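PDB 3NYY: putative glycyl-glycine endopeptidase lytM from Ruminococcus gnavus, which is probably a zinc-dependent peptidase of the M23 family, whose characterised members cleave peptide bonds in bacterial cell-wall peptidoglycan. Local coordinates for residues Phe94-Ser99 / Asp105-Val110; Tyr140-Met145 / Val215-Gly220. All coordinates share one frame; numbering follows the deposited sequence. Where two conformers were deposited one is given.

Contact 1: Phe94-Ser99 / Asp105-Val110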
loop_
_atom_site.group_PDB
_atom_site.type_symbol
_atom_site.label_atom_id
_atom_site.label_comp_id
_atom_site.label_asym_id
_atom_site.label_seq_id
_atom_site.Cartn_x
_atom_site.Cartn_y
_atom_site.Cartn_z
ATOM N N PHE A 94 2.084 17.759 0.630
ATOM C CA PHE A 94 1.736 16.440 0.114
ATOM C C PHE A 94 1.238 16.658 -1.342
ATOM O O PHE A 94 0.707 17.718 -1.665
ATOM C CB PHE A 94 0.603 15.909 0.993
ATOM C CG PHE A 94 0.330 14.436 0.818
ATOM C CD1 PHE A 94 1.179 13.491 1.372
ATOM C CD2 PHE A 94 -0.809 14.007 0.149
ATOM C CE1 PHE A 94 0.943 12.161 1.211
ATOM C CE2 PHE A 94 -1.073 12.643 -0.023
ATOM C CZ PHE A 94 -0.186 11.730 0.485
ATOM N N PRO A 95 1.408 15.672 -2.248
ATOM C CA PRO A 95 1.047 15.891 -3.646
ATOM C C PRO A 95 -0.450 15.867 -3.988
ATOM O O PRO A 95 -0.816 16.262 -5.094
ATOM C CB PRO A 95 1.771 14.747 -4.348
ATOM C CG PRO A 95 1.832 13.673 -3.319
ATOM C CD PRO A 95 2.139 14.420 -2.067
ATOM N N ILE A 96 -1.283 15.408 -3.059
ATOM C CA ILE A 96 -2.729 15.336 -3.305
ATOM C C ILE A 96 -3.430 16.336 -2.387
ATOM O O ILE A 96 -3.282 16.260 -1.162
ATOM C CB ILE A 96 -3.317 13.967 -3.065
ATOM C CG1 ILE A 96 -2.501 12.865 -3.748
ATOM C CG2 ILE A 96 -4.793 13.930 -3.609
ATOM C CD1 ILE A 96 -2.221 13.063 -5.243
ATOM N N PRO A 97 -4.176 17.287 -2.974
ATOM C CA PRO A 97 -4.902 18.241 -2.151
ATOM C C PRO A 97 -6.005 17.616 -1.343
ATOM O O PRO A 97 -6.464 16.502 -1.667
ATOM C CB PRO A 97 -5.513 19.219 -3.182
ATOM C CG PRO A 97 -4.725 19.092 -4.381
ATOM C CD PRO A 97 -4.288 17.624 -4.404
ATOM N N GLN A 98 -6.431 18.318 -0.290
ATOM C CA GLN A 98 -7.656 17.937 0.426
ATOM C C GLN A 98 -8.815 18.712 -0.215
ATOM O O GLN A 98 -8.645 19.829 -0.738
ATOM C CB GLN A 98 -7.557 18.193 1.929
ATOM C CG GLN A 98 -7.169 19.591 2.336
ATOM C CD GLN A 98 -7.223 19.784 3.868
ATOM O OE1 GLN A 98 -8.291 19.661 4.470
ATOM N NE2 GLN A 98 -6.076 20.105 4.484
ATOM N N SER A 99 -10.004 18.123 -0.173
ATOM C CA SER A 99 -11.189 18.719 -0.768
ATOM C C SER A 99 -11.822 19.799 0.126
ATOM O O SER A 99 -12.068 19.561 1.300
ATOM C CB SER A 99 -12.227 17.636 -1.083
ATOM O OG SER A 99 -13.417 18.204 -1.597
ATOM N N ASP A 105 -11.881 12.730 -0.835
ATOM C CA ASP A 105 -10.475 13.040 -1.115
ATOM C C ASP A 105 -9.506 12.025 -0.514
ATOM O O ASP A 105 -8.309 12.308 -0.371
ATOM C CB ASP A 105 -10.130 14.471 -0.659
ATOM C CG ASP A 105 -10.234 14.664 0.874
ATOM O OD1 ASP A 105 -10.580 13.691 1.578
ATOM O OD2 ASP A 105 -9.973 15.811 1.366
ATOM N N LYS A 106 -10.002 10.829 -0.206
ATOM C CA LYS A 106 -9.185 9.832 0.496
ATOM C C LYS A 106 -8.226 9.140 -0.474
ATOM O O LYS A 106 -8.546 8.895 -1.635
ATOM C CB LYS A 106 -10.033 8.785 1.231
ATOM C CG LYS A 106 -10.718 9.364 2.473
ATOM C CD LYS A 106 -11.879 8.455 2.973
ATOM C CE LYS A 106 -12.882 9.223 3.863
ATOM N NZ LYS A 106 -13.621 10.334 3.150
ATOM N N ILE A 107 -7.019 8.921 0.036
ATOM C CA ILE A 107 -5.999 8.155 -0.664
ATOM C C ILE A 107 -5.360 7.195 0.337
ATOM O O ILE A 107 -5.513 7.337 1.558
ATOM C CB ILE A 107 -4.912 9.048 -1.341
ATOM C CG1 ILE A 107 -4.363 10.136 -0.405
ATOM C CG2 ILE A 107 -5.480 9.725 -2.609
ATOM C CD1 ILE A 107 -3.501 9.650 0.752
ATOM N N SER A 108 -4.633 6.224 -0.183
ATOM C CA SER A 108 -3.970 5.214 0.644
ATOM C C SER A 108 -2.630 4.928 0.017
ATOM O O SER A 108 -2.512 4.978 -1.207
ATOM C CB SER A 108 -4.769 3.911 0.661
ATOM O OG SER A 108 -6.052 4.077 1.214
ATOM N N TYR A 109 -1.625 4.656 0.855
ATOM C CA TYR A 109 -0.291 4.341 0.376
ATOM C C TYR A 109 0.499 3.647 1.464
ATOM O O TYR A 109 0.250 3.859 2.668
ATOM C CB TYR A 109 0.441 5.584 -0.116
ATOM C CG TYR A 109 0.750 6.638 0.932
ATOM C CD1 TYR A 109 -0.213 7.528 1.346
ATOM C CD2 TYR A 109 2.038 6.752 1.466
ATOM C CE1 TYR A 109 0.085 8.525 2.310
ATOM C CE2 TYR A 109 2.327 7.720 2.413
ATOM C CZ TYR A 109 1.370 8.600 2.803
ATOM O OH TYR A 109 1.717 9.543 3.759
ATOM N N VAL A 110 1.452 2.829 1.024
ATOM C CA VAL A 110 2.326 2.064 1.906
ATOM C C VAL A 110 3.775 2.237 1.469
ATOM O O VAL A 110 4.062 2.747 0.382
ATOM C CB VAL A 110 1.980 0.554 1.922
ATOM C CG1 VAL A 110 0.575 0.290 2.478
ATOM C CG2 VAL A 110 2.155 -0.067 0.542
HETATM O O HOH W 1 -11.772 17.090 2.979
#
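Residues 94-99 and 105-110 run roughly antiparallel, 150° apart, and splay open along their length, from 5.7 Å between the CA atoms of Ser99 and Asp105 to 8.3 Å between those of Ile96 and Ile107. Strand 98-99 pairs in parallel with 247-248, strand 107-108 antiparallel with 128-132. One hydrogen bond closes the near end: Ser99 N gives its proton to Asp105 OD2 at 2.8 Å, almost straight at 167°, on the anti side of the carboxylate and slightly out of its plane. Asp105 reaches it because CG stands between the backbone N and the carbonyl carbon (chi1 65°). A water sits within hydrogen-bonding distance of both segments, 2.7 Å from Asp105 OD2 and 3.0 Å from Ser99 O. With an alanine in place of Asp105, Ser99 N would probably lose its acceptor, leaving the two segments without their only direct hydrogen bond.

Toward the open end the contact turns apolar. The CZ corner of the Phe94 ring lies 3.9 Å from Ile107 CD1 and 3.7 Å from Tyr109 CE1, the two rings inclined obliquely, while Pro95 CD lies over one Phe94 face, near its rim. Ile96 CG2 meets Ile107 CG2 more loosely, at 4.4 Å. Arg245 hydrogen-bonds to the carbonyl oxygens of Ile96, Pro97 and Asp105, joining both segments. The chemistry is thus divided: a directional polar clasp beside the 100-104 loop, and greasy contacts where the chains diverge.

Contact 2: Tyr140-Met145 / Val215-Gly220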
loop_
_atom_site.group_PDB
_atom_site.type_symbol
_atom_site.label_atom_id
_atom_site.label_comp_id
_atom_site.label_asym_id
_atom_site.label_seq_id
_atom_site.Cartn_x
_atom_site.Cartn_y
_atom_site.Cartn_z
ATOM N N TYR A 140 -8.832 13.396 -8.876
ATOM C CA TYR A 140 -7.888 13.892 -7.882
ATOM C C TYR A 140 -6.857 14.803 -8.532
ATOM O O TYR A 140 -6.107 14.373 -9.414
ATOM C CB TYR A 140 -7.122 12.746 -7.198
ATOM C CG TYR A 140 -7.899 11.864 -6.289
ATOM C CD1 TYR A 140 -8.617 10.785 -6.807
ATOM C CD2 TYR A 140 -7.932 12.119 -4.933
ATOM C CE1 TYR A 140 -9.340 9.954 -5.966
ATOM C CE2 TYR A 140 -8.658 11.292 -4.078
ATOM C CZ TYR A 140 -9.345 10.229 -4.603
ATOM O OH TYR A 140 -10.052 9.424 -3.703
ATOM N N PRO A 141 -6.778 16.082 -8.111
ATOM C CA PRO A 141 -5.649 16.882 -8.587
ATOM C C PRO A 141 -4.324 16.387 -8.015
ATOM O O PRO A 141 -4.308 15.743 -6.953
ATOM C CB PRO A 141 -5.943 18.293 -8.070
ATOM C CG PRO A 141 -7.296 18.211 -7.399
ATOM C CD PRO A 141 -7.607 16.812 -7.144
ATOM N N VAL A 142 -3.252 16.673 -8.740
ATOM C CA VAL A 142 -1.872 16.413 -8.327
ATOM C C VAL A 142 -1.175 17.761 -8.361
ATOM O O VAL A 142 -1.190 18.454 -9.376
ATOM C CB VAL A 142 -1.206 15.379 -9.240
ATOM C CG1 VAL A 142 0.269 15.253 -8.890
ATOM C CG2 VAL A 142 -1.953 13.992 -9.117
ATOM N N VAL A 143 -0.610 18.151 -7.209
ATOM C CA VAL A 143 0.096 19.395 -7.054
ATOM C C VAL A 143 1.553 19.149 -6.735
ATOM O O VAL A 143 1.950 18.088 -6.229
ATOM C CB VAL A 143 -0.527 20.276 -5.965
ATOM C CG1 VAL A 143 -1.977 20.578 -6.304
ATOM C CG2 VAL A 143 -0.372 19.656 -4.567
ATOM N N SER A 144 2.378 20.129 -7.052
ATOM C CA SER A 144 3.816 20.014 -6.872
ATOM C C SER A 144 4.136 20.078 -5.388
ATOM O O SER A 144 3.723 20.997 -4.691
ATOM C CB SER A 144 4.551 21.163 -7.550
ATOM O OG SER A 144 5.981 20.957 -7.542
HETATM N N MSE A 145 4.917 19.134 -4.926
HETATM C CA MSE A 145 5.310 19.109 -3.514
HETATM C C MSE A 145 6.266 20.242 -3.182
HETATM O O MSE A 145 6.369 20.634 -2.027
HETATM C CB MSE A 145 5.947 17.758 -3.191
HETATM C CG MSE A 145 4.949 16.580 -3.267
HETATM SE SE MSE A 145 5.820 14.853 -3.093
HETATM C CE MSE A 145 6.153 14.895 -1.231
ATOM N N VAL A 215 -6.353 3.586 -10.729
ATOM C CA VAL A 215 -5.985 4.996 -10.671
ATOM C C VAL A 215 -5.118 5.228 -9.431
ATOM O O VAL A 215 -5.474 4.856 -8.308
ATOM C CB VAL A 215 -7.229 5.891 -10.669
ATOM C CG1 VAL A 215 -6.893 7.352 -10.351
ATOM C CG2 VAL A 215 -7.945 5.799 -12.045
ATOM N N HIS A 216 -3.951 5.827 -9.661
ATOM C CA HIS A 216 -3.014 6.151 -8.626
ATOM C C HIS A 216 -1.996 7.129 -9.147
ATOM O O HIS A 216 -1.766 7.247 -10.371
ATOM C CB HIS A 216 -2.279 4.885 -8.139
ATOM C CG HIS A 216 -1.293 4.310 -9.101
ATOM N ND1 HIS A 216 -1.637 3.690 -10.289
ATOM C CD2 HIS A 216 0.061 4.247 -9.020
ATOM C CE1 HIS A 216 -0.525 3.312 -10.912
ATOM N NE2 HIS A 216 0.517 3.612 -10.150
ATOM N N LEU A 217 -1.392 7.845 -8.202
ATOM C CA LEU A 217 -0.209 8.659 -8.522
ATOM C C LEU A 217 1.024 7.858 -8.162
ATOM O O LEU A 217 1.177 7.434 -7.011
ATOM C CB LEU A 217 -0.143 9.931 -7.676
ATOM C CG LEU A 217 1.139 10.742 -7.833
ATOM C CD1 LEU A 217 1.384 11.303 -9.306
ATOM C CD2 LEU A 217 1.154 11.907 -6.798
ATOM N N HIS A 218 1.912 7.621 -9.129
ATOM C CA HIS A 218 3.227 7.097 -8.774
ATOM C C HIS A 218 4.151 8.291 -8.549
ATOM O O HIS A 218 4.323 9.125 -9.460
ATOM C CB HIS A 218 3.797 6.160 -9.846
ATOM C CG HIS A 218 5.206 5.772 -9.573
ATOM N ND1 HIS A 218 5.524 4.697 -8.768
ATOM C CD2 HIS A 218 6.380 6.356 -9.926
ATOM C CE1 HIS A 218 6.849 4.629 -8.652
ATOM N NE2 HIS A 218 7.395 5.601 -9.369
ATOM N N LEU A 219 4.753 8.348 -7.359
ATOM C CA LEU A 219 5.720 9.411 -6.993
ATOM C C LEU A 219 7.088 8.786 -6.872
ATOM O O LEU A 219 7.279 7.782 -6.169
ATOM C CB LEU A 219 5.337 10.088 -5.688
ATOM C CG LEU A 219 6.404 11.138 -5.251
ATOM C CD1 LEU A 219 6.133 12.416 -6.188
ATOM C CD2 LEU A 219 6.364 11.398 -3.772
ATOM N N GLY A 220 8.058 9.397 -7.550
ATOM C CA GLY A 220 9.452 9.046 -7.404
ATOM C C GLY A 220 10.260 10.268 -7.022
ATOM O O GLY A 220 9.889 11.388 -7.309
#
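Val142 and Leu217 face each other with their CA atoms 7.9 Å apart, on segments that run in broadly the same direction and share no hydrogen bond; the spacing widens to 10.3 Å between the CA atoms of Met145 and Leu219. Side chains alone span the gap. Val142 sends CG1, anti to its backbone nitrogen (chi1 173°), against the forked end of Leu217, which it meets obliquely: CD2 of Leu217 is 4.0 Å from Val142 CG1, and CD1 is hardly farther.

This is face-to-face packing of two sheets, strand 141-143 from a small three-stranded sheet lying over strand 216-225 of the main antiparallel sheet. The alternation along that strand matters: Leu217 and Leu219 point into the packing, whereas His216 points away. His216-Leu217-His218 matches the His-x-His signature of M23 peptidases, whose second histidine is a zinc ligand in relatives; here His218 ND1 is hydrogen-bonded to Asp129 OD1.

Met145, modelled as selenomethionine, is extended through chi2 (172°), which carries the selenium out to Leu219, and the two side chains approach tip to tip. The selenium does the touching, 3.6 Å from Leu219 CD2 and 4.0 Å from Leu219 CD1. Tyr175, on strand 172-178, packs against both Val142 and Leu219.

How the contacts relate
Along the chain the two contacts come in series. After helix 77-88, contact 1 closes a short loop of five residues, 100-104, and strand 107-108 then pairs antiparallel with strand 128-132 of the main sheet. Contact 2 opens only afterwards, at residue 140, and closes a much longer excursion of 69 residues containing several strands. In space their centres are about 8 Å apart, and segment 140-145 meets both segments of contact 1: Val143 N lies 2.8 Å from Pro95 O in a backbone hydrogen bond, and Tyr140 OH makes a weak one to Lys106 O. The 94-110 region is thereby fastened to the small three-stranded sheet, which contact 2 packs onto the main one.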